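Local coordinates for protein mannan endo-1,4-beta-mannosidase (Bacillus subtilis, PDB 3CBW) that hydrolyses internal beta-1,4-mannosidic linkages in mannan, galactomannan and glucomannan, and takes part in the breakdown of glucomannan, at residues H175-E180 against W222-D227; G247-F252 against A272-G277; Q110-L115 against L170-H175. The protein carries 3 engineered substitutions. All coordinates share one frame; numbering follows the deposited sequence.

Contact 1 of 3, residues H175-E180 against W222-D227; sequences HEMNGE and WVYSPD
Two loops at the C-terminal ends of neighbouring strands of the TIM barrel meet here. Segment 175-180 follows strand 169-172, and 222-227 runs off strand 220-224. By similarity, E176 is the proton donor, and H175 helps to keep the catalytic nucleophile in position. The tight part is the backbone and amide seam. E176 N gives a nearly straight hydrogen bond to S225 O (2.8 Å, 170° at the hydrogen), reaching that oxygen from above its carbonyl plane. Beside this bond, H175 CB lies only 3.0 Å from S225 OG, in one of the two conformers of that serine. E176 then opens a type I turn to G179, closed by a hydrogen bond from G179 N to E176 O. The turn brings N178 opposite D227. N178 holds CG between its backbone N and carbonyl carbon (chi1 59°), which aims the amide at the D227 backbone. Both ends of the amide are used, and ND2 has a second acceptor in D231 O. M177 packs against Y224 and P226. Its chain bends twice, so CE packs on Y224 CE1 at 3.6 Å. SD sits obliquely to that ring, 4.8 Å from its centroid, a Met-aromatic contact, and lies 3.9 Å from P226 CB. The looser part is the pair of acids E176 and D227, which lie near each other without bonding. E176 OE1 and D227 OD1 are 3.9 Å apart, and the two carboxylates are turned by 82°. Each has its own partner: E176 OE1 takes W181 NE1, and D227 OD2 takes N229 N. Past the turn the segments part, and partly exposed E180 forms a salt bridge with R230. N178 forms two hydrogen bonds with D227: D227 N meets an in-plane lone pair of OD1 at 2.8 Å, and ND2 donates to D227 O at 3.0 Å.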
loop_
_atom_site.group_PDB
_atom_site.type_symbol
_atom_site.label_atom_id
_atom_site.label_comp_id
_atom_site.label_asym_id
_atom_site.label_seq_id
_atom_site.Cartn_x
_atom_site.Cartn_y
_atom_site.Cartn_z
ATOM N N HIS A 175 -1.709 -6.814 3.437
ATOM C CA HIS A 175 -0.400 -6.356 3.889
ATOM C C HIS A 175 -0.007 -6.969 5.236
ATOM O O HIS A 175 -0.848 -7.513 5.965
ATOM C CB HIS A 175 -0.394 -4.828 3.953
ATOM C CG HIS A 175 -1.359 -4.249 4.936
ATOM N ND1 HIS A 175 -2.728 -4.425 4.854
ATOM C CD2 HIS A 175 -1.143 -3.420 5.986
ATOM C CE1 HIS A 175 -3.303 -3.766 5.847
ATOM N NE2 HIS A 175 -2.368 -3.133 6.536
ATOM N N GLU A 176 1.283 -6.900 5.548
ATOM C CA GLU A 176 1.804 -7.360 6.845
ATOM C C GLU A 176 1.427 -8.806 7.149
ATOM O O GLU A 176 1.141 -9.170 8.291
ATOM C CB GLU A 176 1.387 -6.423 7.983
ATOM C CG GLU A 176 1.913 -5.012 7.763
ATOM C CD GLU A 176 1.363 -3.965 8.718
ATOM O OE1 GLU A 176 0.728 -4.311 9.740
ATOM O OE2 GLU A 176 1.560 -2.754 8.421
ATOM N N MET A 177 1.446 -9.624 6.107
ATOM C CA MET A 177 1.041 -11.015 6.183
ATOM C C MET A 177 2.006 -11.890 6.982
ATOM O O MET A 177 1.625 -12.977 7.420
ATOM C CB MET A 177 0.842 -11.572 4.772
ATOM C CG MET A 177 2.126 -11.921 3.993
ATOM S SD MET A 177 3.411 -10.610 3.636
ATOM C CE MET A 177 2.450 -9.457 2.561
ATOM N N ASN A 178 3.250 -11.432 7.148
ATOM C CA ASN A 178 4.213 -12.128 8.001
ATOM C C ASN A 178 4.059 -11.738 9.466
ATOM O O ASN A 178 4.732 -12.305 10.328
ATOM C CB ASN A 178 5.656 -11.915 7.516
ATOM C CG ASN A 178 6.057 -10.456 7.486
ATOM O OD1 ASN A 178 5.226 -9.582 7.256
ATOM N ND2 ASN A 178 7.350 -10.189 7.651
ATOM N N GLY A 179 3.168 -10.780 9.735
ATOM C CA GLY A 179 2.764 -10.475 11.101
ATOM C C GLY A 179 1.674 -11.430 11.551
ATOM O O GLY A 179 1.103 -12.182 10.753
ATOM N N GLU A 180 1.357 -11.359 12.836
ATOM C CA GLU A 180 0.454 -12.313 13.458
ATOM C C GLU A 180 -0.831 -11.652 13.932
ATOM O O GLU A 180 -1.603 -12.258 14.672
ATOM C CB GLU A 180 1.175 -13.079 14.589
ATOM C CG GLU A 180 1.514 -12.260 15.845
ATOM C CD GLU A 180 2.782 -11.409 15.744
ATOM O OE1 GLU A 180 3.485 -11.414 14.711
ATOM O OE2 GLU A 180 3.079 -10.713 16.732
ATOM N N TRP A 222 0.009 -3.386 -8.372
ATOM C CA TRP A 222 -0.116 -4.325 -7.264
ATOM C C TRP A 222 1.080 -4.275 -6.325
ATOM O O TRP A 222 2.231 -4.440 -6.769
ATOM C CB TRP A 222 -0.312 -5.739 -7.830
ATOM C CG TRP A 222 -1.661 -5.872 -8.455
ATOM C CD1 TRP A 222 -2.037 -5.435 -9.692
ATOM C CD2 TRP A 222 -2.829 -6.411 -7.840
ATOM N NE1 TRP A 222 -3.371 -5.695 -9.892
ATOM C CE2 TRP A 222 -3.881 -6.294 -8.772
ATOM C CE3 TRP A 222 -3.084 -7.020 -6.605
ATOM C CZ2 TRP A 222 -5.172 -6.754 -8.506
ATOM C CZ3 TRP A 222 -4.372 -7.476 -6.341
ATOM C CH2 TRP A 222 -5.401 -7.323 -7.278
ATOM N N VAL A 223 0.810 -4.056 -5.035
ATOM C CA VAL A 223 1.875 -3.829 -4.044
ATOM C C VAL A 223 1.876 -4.945 -2.997
ATOM O O VAL A 223 0.845 -5.216 -2.380
ATOM C CB VAL A 223 1.715 -2.446 -3.369
ATOM C CG1 VAL A 223 2.862 -2.144 -2.407
ATOM C CG2 VAL A 223 1.583 -1.334 -4.429
ATOM N N TYR A 224 3.043 -5.564 -2.787
ATOM C CA TYR A 224 3.251 -6.645 -1.805
ATOM C C TYR A 224 4.043 -6.061 -0.653
ATOM O O TYR A 224 5.177 -5.614 -0.863
ATOM C CB TYR A 224 4.040 -7.758 -2.496
ATOM C CG TYR A 224 4.631 -8.816 -1.589
ATOM C CD1 TYR A 224 3.827 -9.830 -1.052
ATOM C CD2 TYR A 224 5.997 -8.828 -1.293
ATOM C CE1 TYR A 224 4.357 -10.808 -0.225
ATOM C CE2 TYR A 224 6.530 -9.813 -0.451
ATOM C CZ TYR A 224 5.704 -10.794 0.063
ATOM O OH TYR A 224 6.211 -11.773 0.879
ATOM N N SER A 225 3.475 -6.097 0.556
ATOM C CA SER A 225 4.024 -5.321 1.672
ATOM C C SER A 225 4.107 -6.088 2.998
ATOM O O SER A 225 3.288 -5.892 3.901
ATOM C CB SER A 225 3.251 -4.003 1.849
ATOM O OG SER A 225 1.860 -4.217 2.030
ATOM N N PRO A 226 5.137 -6.941 3.147
ATOM C CA PRO A 226 5.397 -7.534 4.453
ATOM C C PRO A 226 5.791 -6.493 5.504
ATOM O O PRO A 226 6.205 -5.366 5.175
ATOM C CB PRO A 226 6.587 -8.445 4.189
ATOM C CG PRO A 226 7.192 -7.976 2.899
ATOM C CD PRO A 226 6.098 -7.373 2.115
ATOM N N ASP A 227 5.659 -6.885 6.764
ATOM C CA ASP A 227 6.126 -6.082 7.880
ATOM C C ASP A 227 7.640 -6.230 8.058
ATOM O O ASP A 227 8.169 -7.346 8.046
ATOM C CB ASP A 227 5.424 -6.552 9.146
ATOM C CG ASP A 227 5.504 -5.546 10.243
ATOM O OD1 ASP A 227 4.602 -4.690 10.289
ATOM O OD2 ASP A 227 6.467 -5.604 11.039
#

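Contact 2 of 3, residues G247-F252 against A272-G277; sequences GLDAYF and AFTEVG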
loop_
_atom_site.group_PDB
_atom_site.type_symbol
_atom_site.label_atom_id
_atom_site.label_comp_id
_atom_site.label_asym_id
_atom_site.label_seq_id
_atom_site.Cartn_x
_atom_site.Cartn_y
_atom_site.Cartn_z
ATOM N N GLY A 247 7.591 -3.980 -0.959
ATOM C CA GLY A 247 7.949 -2.970 0.010
ATOM C C GLY A 247 7.804 -3.422 1.432
ATOM O O GLY A 247 7.345 -4.525 1.701
ATOM N N LEU A 248 8.188 -2.542 2.347
ATOM C CA LEU A 248 8.109 -2.811 3.774
ATOM C C LEU A 248 7.198 -1.843 4.479
ATOM O O LEU A 248 7.300 -0.630 4.273
ATOM C CB LEU A 248 9.496 -2.701 4.411
ATOM C CG LEU A 248 10.492 -3.778 3.988
ATOM C CD1 LEU A 248 11.893 -3.427 4.435
ATOM C CD2 LEU A 248 10.099 -5.151 4.540
ATOM N N ASP A 249 6.326 -2.392 5.319
ATOM C CA ASP A 249 5.658 -1.625 6.357
ATOM C C ASP A 249 6.603 -1.594 7.563
ATOM O O ASP A 249 6.899 -2.633 8.151
ATOM C CB ASP A 249 4.335 -2.275 6.742
ATOM C CG ASP A 249 3.242 -2.089 5.685
ATOM O OD1 ASP A 249 3.547 -1.718 4.534
ATOM O OD2 ASP A 249 2.055 -2.301 6.030
ATOM N N ALA A 250 7.087 -0.403 7.905
ATOM C CA ALA A 250 8.196 -0.236 8.854
ATOM C C ALA A 250 7.829 0.777 9.926
ATOM O O ALA A 250 7.700 1.968 9.641
ATOM C CB ALA A 250 9.474 0.207 8.116
ATOM N N TYR A 251 7.639 0.284 11.142
ATOM C CA TYR A 251 7.442 1.149 12.301
ATOM C C TYR A 251 8.627 0.923 13.212
ATOM O O TYR A 251 8.904 -0.196 13.605
ATOM C CB TYR A 251 6.111 0.857 13.001
ATOM C CG TYR A 251 4.942 1.304 12.159
ATOM C CD1 TYR A 251 4.386 2.577 12.314
ATOM C CD2 TYR A 251 4.435 0.479 11.150
ATOM C CE1 TYR A 251 3.329 3.006 11.505
ATOM C CE2 TYR A 251 3.375 0.901 10.334
ATOM C CZ TYR A 251 2.834 2.162 10.522
ATOM O OH TYR A 251 1.799 2.604 9.735
ATOM N N PHE A 252 9.355 1.987 13.516
ATOM C CA PHE A 252 10.685 1.828 14.073
ATOM C C PHE A 252 11.087 3.072 14.836
ATOM O O PHE A 252 10.494 4.154 14.680
ATOM C CB PHE A 252 11.687 1.592 12.937
ATOM C CG PHE A 252 11.639 2.653 11.879
ATOM C CD1 PHE A 252 12.366 3.836 12.014
ATOM C CD2 PHE A 252 10.837 2.485 10.760
ATOM C CE1 PHE A 252 12.301 4.828 11.039
ATOM C CE2 PHE A 252 10.769 3.465 9.789
ATOM C CZ PHE A 252 11.504 4.633 9.923
ATOM N N ALA A 272 9.500 0.018 -2.152
ATOM C CA ALA A 272 8.999 1.193 -1.443
ATOM C C ALA A 272 8.858 0.932 0.042
ATOM O O ALA A 272 8.763 -0.222 0.472
ATOM C CB ALA A 272 7.656 1.614 -2.018
ATOM N N PHE A 273 8.891 2.001 0.829
ATOM C CA PHE A 273 8.454 1.933 2.223
ATOM C C PHE A 273 6.958 2.193 2.264
ATOM O O PHE A 273 6.495 3.336 2.253
ATOM C CB PHE A 273 9.240 2.911 3.103
ATOM C CG PHE A 273 10.602 2.389 3.465
ATOM C CD1 PHE A 273 10.718 1.315 4.343
ATOM C CD2 PHE A 273 11.747 2.892 2.885
ATOM C CE1 PHE A 273 11.952 0.774 4.659
ATOM C CE2 PHE A 273 12.999 2.359 3.215
ATOM C CZ PHE A 273 13.089 1.291 4.092
ATOM N N THR A 274 6.211 1.100 2.207
ATOM C CA THR A 274 4.788 1.135 1.929
ATOM C C THR A 274 3.948 1.629 3.105
ATOM O O THR A 274 2.808 2.033 2.904
ATOM C CB THR A 274 4.336 -0.236 1.421
ATOM O OG1 THR A 274 4.901 -1.254 2.251
ATOM C CG2 THR A 274 4.821 -0.451 -0.002
ATOM N N GLU A 275 4.512 1.584 4.313
ATOM C CA GLU A 275 4.021 2.293 5.510
ATOM C C GLU A 275 5.233 2.663 6.321
ATOM O O GLU A 275 6.209 1.903 6.391
ATOM C CB GLU A 275 3.153 1.430 6.412
ATOM C CG GLU A 275 1.810 1.152 5.869
ATOM C CD GLU A 275 0.812 0.607 6.903
ATOM O OE1 GLU A 275 0.955 0.802 8.130
ATOM O OE2 GLU A 275 -0.140 -0.034 6.474
ATOM N N VAL A 276 5.203 3.832 6.937
ATOM C CA VAL A 276 6.274 4.224 7.853
ATOM C C VAL A 276 5.693 5.018 9.005
ATOM O O VAL A 276 4.730 5.764 8.845
ATOM C CB VAL A 276 7.429 5.026 7.148
ATOM C CG1 VAL A 276 6.934 6.240 6.455
ATOM C CG2 VAL A 276 8.514 5.450 8.138
ATOM N N GLY A 277 6.283 4.841 10.174
ATOM C CA GLY A 277 6.042 5.756 11.268
ATOM C C GLY A 277 6.822 5.362 12.493
ATOM O O GLY A 277 7.467 4.309 12.533
#
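Backbone hydrogen bonds join 247-252 to 272-277 as parallel neighbours. L248 N bonds to A272 O at 3.0 Å, and the return bond from T274 N to L248 O is weak and bent. The second chain turns a corner at E275. Beyond it A250 N bonds to E275 O at 2.9 Å, and A250 O and F252 N continue the pairing with G277 N and O. The two strands belong to a beta-alpha-beta unit of the TIM barrel, with helix 261-265 in the connection. E275, the nucleophile by similarity, stands on the face shared by D249 and Y251. Among the side-chain bonds, Y251 OH donates to E275 OE1 at 2.6 Å. The bond uses the anti lone pair of E275 OE1, which lies in the plane of the phenol ring, and the carboxylate is turned 89° to that ring. T274 OG1 donates to D249 OD1 at 2.7 Å, almost along the C-O axis. The charges are crowded: D249 OD2 and E275 OE2 are 3.2 Å apart, and R172 makes a salt bridge to each. On the face of L248, A250, F273 and V276, F273 CD1 lies 4.1 Å from A250 CB. At the strand end the F252 ring reaches V276, CE2 to CG2 3.4 Å.

Contact 3 of 3, residues Q110-L115 against L170-H175; sequences QISLHL and LFRPLH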
loop_
_atom_site.group_PDB
_atom_site.type_symbol
_atom_site.label_atom_id
_atom_site.label_comp_id
_atom_site.label_asym_id
_atom_site.label_seq_id
_atom_site.Cartn_x
_atom_site.Cartn_y
_atom_site.Cartn_z
ATOM N N GLN A 110 -3.409 5.746 -3.362
ATOM C CA GLN A 110 -3.058 4.420 -2.864
ATOM C C GLN A 110 -4.215 3.911 -2.028
ATOM O O GLN A 110 -4.762 4.645 -1.202
ATOM C CB GLN A 110 -1.788 4.485 -2.009
ATOM C CG GLN A 110 -1.266 3.141 -1.488
ATOM C CD GLN A 110 -1.597 2.790 -0.031
ATOM O OE1 GLN A 110 -0.912 1.940 0.542
ATOM N NE2 GLN A 110 -2.613 3.420 0.572
ATOM N N ILE A 111 -4.571 2.646 -2.222
ATOM C CA ILE A 111 -5.631 2.010 -1.433
ATOM C C ILE A 111 -5.133 0.744 -0.745
ATOM O O ILE A 111 -4.521 -0.120 -1.383
ATOM C CB ILE A 111 -6.869 1.691 -2.325
ATOM C CG1 ILE A 111 -7.476 3.007 -2.831
ATOM C CG2 ILE A 111 -7.906 0.859 -1.566
ATOM C CD1 ILE A 111 -8.540 2.865 -3.913
ATOM N N SER A 112 -5.391 0.670 0.562
ATOM C CA SER A 112 -5.200 -0.550 1.352
ATOM C C SER A 112 -6.541 -1.012 1.897
ATOM O O SER A 112 -7.546 -0.328 1.737
ATOM C CB SER A 112 -4.214 -0.318 2.504
ATOM O OG SER A 112 -4.681 0.681 3.403
ATOM N N LEU A 113 -6.544 -2.186 2.526
ATOM C CA LEU A 113 -7.783 -2.803 2.999
ATOM C C LEU A 113 -7.613 -3.490 4.344
ATOM O O LEU A 113 -7.001 -4.559 4.429
ATOM C CB LEU A 113 -8.264 -3.862 2.008
ATOM C CG LEU A 113 -8.508 -3.430 0.556
ATOM C CD1 LEU A 113 -8.598 -4.615 -0.383
ATOM C CD2 LEU A 113 -9.760 -2.576 0.460
ATOM N N HIS A 114 -8.196 -2.915 5.391
ATOM C CA HIS A 114 -8.274 -3.615 6.684
ATOM C C HIS A 114 -9.497 -4.530 6.698
ATOM O O HIS A 114 -10.471 -4.289 7.415
ATOM C CB HIS A 114 -8.275 -2.628 7.842
ATOM C CG HIS A 114 -6.912 -2.086 8.145
ATOM N ND1 HIS A 114 -6.186 -1.343 7.238
ATOM C CD2 HIS A 114 -6.131 -2.205 9.246
ATOM C CE1 HIS A 114 -5.021 -1.015 7.773
ATOM N NE2 HIS A 114 -4.965 -1.521 8.994
ATOM N N LEU A 115 -9.440 -5.597 5.900
ATOM C CA LEU A 115 -10.598 -6.441 5.636
ATOM C C LEU A 115 -11.155 -7.089 6.880
ATOM O O LEU A 115 -10.407 -7.661 7.681
ATOM C CB LEU A 115 -10.237 -7.560 4.665
ATOM C CG LEU A 115 -9.879 -7.199 3.226
ATOM C CD1 LEU A 115 -9.437 -8.477 2.500
ATOM C CD2 LEU A 115 -11.075 -6.558 2.528
ATOM N N LEU A 170 -2.221 2.678 -6.669
ATOM C CA LEU A 170 -1.329 1.774 -5.958
ATOM C C LEU A 170 -2.217 0.940 -5.037
ATOM O O LEU A 170 -2.748 1.448 -4.048
ATOM C CB LEU A 170 -0.322 2.587 -5.154
ATOM C CG LEU A 170 0.671 3.423 -5.964
ATOM C CD1 LEU A 170 1.414 4.433 -5.089
ATOM C CD2 LEU A 170 1.657 2.532 -6.713
ATOM N N PHE A 171 -2.396 -0.333 -5.383
ATOM C CA PHE A 171 -3.351 -1.207 -4.684
ATOM C C PHE A 171 -2.561 -2.185 -3.837
ATOM O O PHE A 171 -1.761 -2.973 -4.361
ATOM C CB PHE A 171 -4.231 -1.936 -5.696
ATOM C CG PHE A 171 -5.305 -2.779 -5.079
ATOM C CD1 PHE A 171 -6.287 -2.202 -4.287
ATOM C CD2 PHE A 171 -5.366 -4.145 -5.333
ATOM C CE1 PHE A 171 -7.293 -2.966 -3.721
ATOM C CE2 PHE A 171 -6.385 -4.925 -4.785
ATOM C CZ PHE A 171 -7.352 -4.338 -3.972
ATOM N N ARG A 172 -2.750 -2.094 -2.525
ATOM C CA ARG A 172 -1.900 -2.807 -1.584
ATOM C C ARG A 172 -2.760 -3.676 -0.664
ATOM O O ARG A 172 -3.020 -3.299 0.468
ATOM C CB ARG A 172 -1.077 -1.784 -0.788
ATOM C CG ARG A 172 -0.072 -2.387 0.187
ATOM C CD ARG A 172 0.766 -1.289 0.825
ATOM N NE ARG A 172 0.009 -0.394 1.700
ATOM C CZ ARG A 172 -0.051 -0.477 3.021
ATOM N NH1 ARG A 172 0.599 -1.427 3.676
ATOM N NH2 ARG A 172 -0.766 0.397 3.697
ATOM N N PRO A 173 -3.187 -4.855 -1.151
ATOM C CA PRO A 173 -4.046 -5.746 -0.374
ATOM C C PRO A 173 -3.236 -6.696 0.512
ATOM O O PRO A 173 -2.083 -7.016 0.200
ATOM C CB PRO A 173 -4.742 -6.556 -1.455
ATOM C CG PRO A 173 -3.676 -6.721 -2.518
ATOM C CD PRO A 173 -2.910 -5.402 -2.500
ATOM N N LEU A 174 -3.847 -7.165 1.600
ATOM C CA LEU A 174 -3.297 -8.289 2.374
ATOM C C LEU A 174 -1.886 -8.006 2.871
ATOM O O LEU A 174 -0.989 -8.851 2.792
ATOM C CB LEU A 174 -3.328 -9.577 1.552
ATOM C CG LEU A 174 -4.673 -10.016 0.981
ATOM C CD1 LEU A 174 -4.455 -11.229 0.103
ATOM C CD2 LEU A 174 -5.684 -10.319 2.074
ATOM N N HIS A 175 -1.709 -6.814 3.437
ATOM C CA HIS A 175 -0.400 -6.356 3.889
ATOM C C HIS A 175 -0.007 -6.969 5.236
ATOM O O HIS A 175 -0.848 -7.513 5.965
ATOM C CB HIS A 175 -0.394 -4.828 3.953
ATOM C CG HIS A 175 -1.359 -4.249 4.936
ATOM N ND1 HIS A 175 -2.728 -4.425 4.854
ATOM C CD2 HIS A 175 -1.143 -3.420 5.986
ATOM C CE1 HIS A 175 -3.303 -3.766 5.847
ATOM N NE2 HIS A 175 -2.368 -3.133 6.536
HETATM O O HOH W 1 -2.952 2.688 3.358
HETATM O O HOH W 2 -4.490 -4.103 2.590
HETATM O O HOH W 3 -6.224 -6.863 3.195
#
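Parallel strand pairing holds the first halves of 110-115 and 170-175 together. I111 N bonds to L170 O at 2.8 Å, and R172 N bonds to I111 O at 2.9 Å. The main side-chain bond runs from R172 NE to Q110 OE1 at 2.8 Å. It lies nearly along the C=O axis, with amide and guanidinium only 18° from coplanar. R172 bends at chi3 (66°), which turns its flat group toward Q110 on the neighbouring strand. Three waters add polar links. The first takes N-H groups from Q110 NE2 and R172 NH2 and donates to S112 OG, which also bonds to D76. A second connects L113 N, R172 O and H175 ND1, and a third bridges L113 O and L174 N. Among the rings, H175 turns its edge to the face of H114, a substrate-binding residue by similarity, in an offset edge-to-face pair with H175 NE2 3.6 Å from H114 CE1. L113 CD1 packs on F171 CZ at 3.8 Å on the helix side of this TIM-barrel sheet. Q110 and water 1 help set the rotation of the guanidinium, together with its salt bridges to D249 and E275. Its positive charge would probably help keep the nucleophile ionised.

Along the chain contact 3 comes first, contact 1 opens at the H175 that closes it, and contact 2 follows. The centre of contact 1 lies about 10 Å from those of contacts 2 and 3, which are about 13 Å apart. All reach one parallel barrel sheet, in which strands 108-114, 169-172, 220-224, 245-252 and 271-278 are successive neighbours. R172 joins contact 3 to contact 2. E176 OE2 of contact 1 is 2.5 Å from D249 OD2 of contact 2, consistent with a shared proton. Proton donor and nucleophile, both assigned by similarity, lie at the C-terminal ends of strands four and seven, as in clan GH-A.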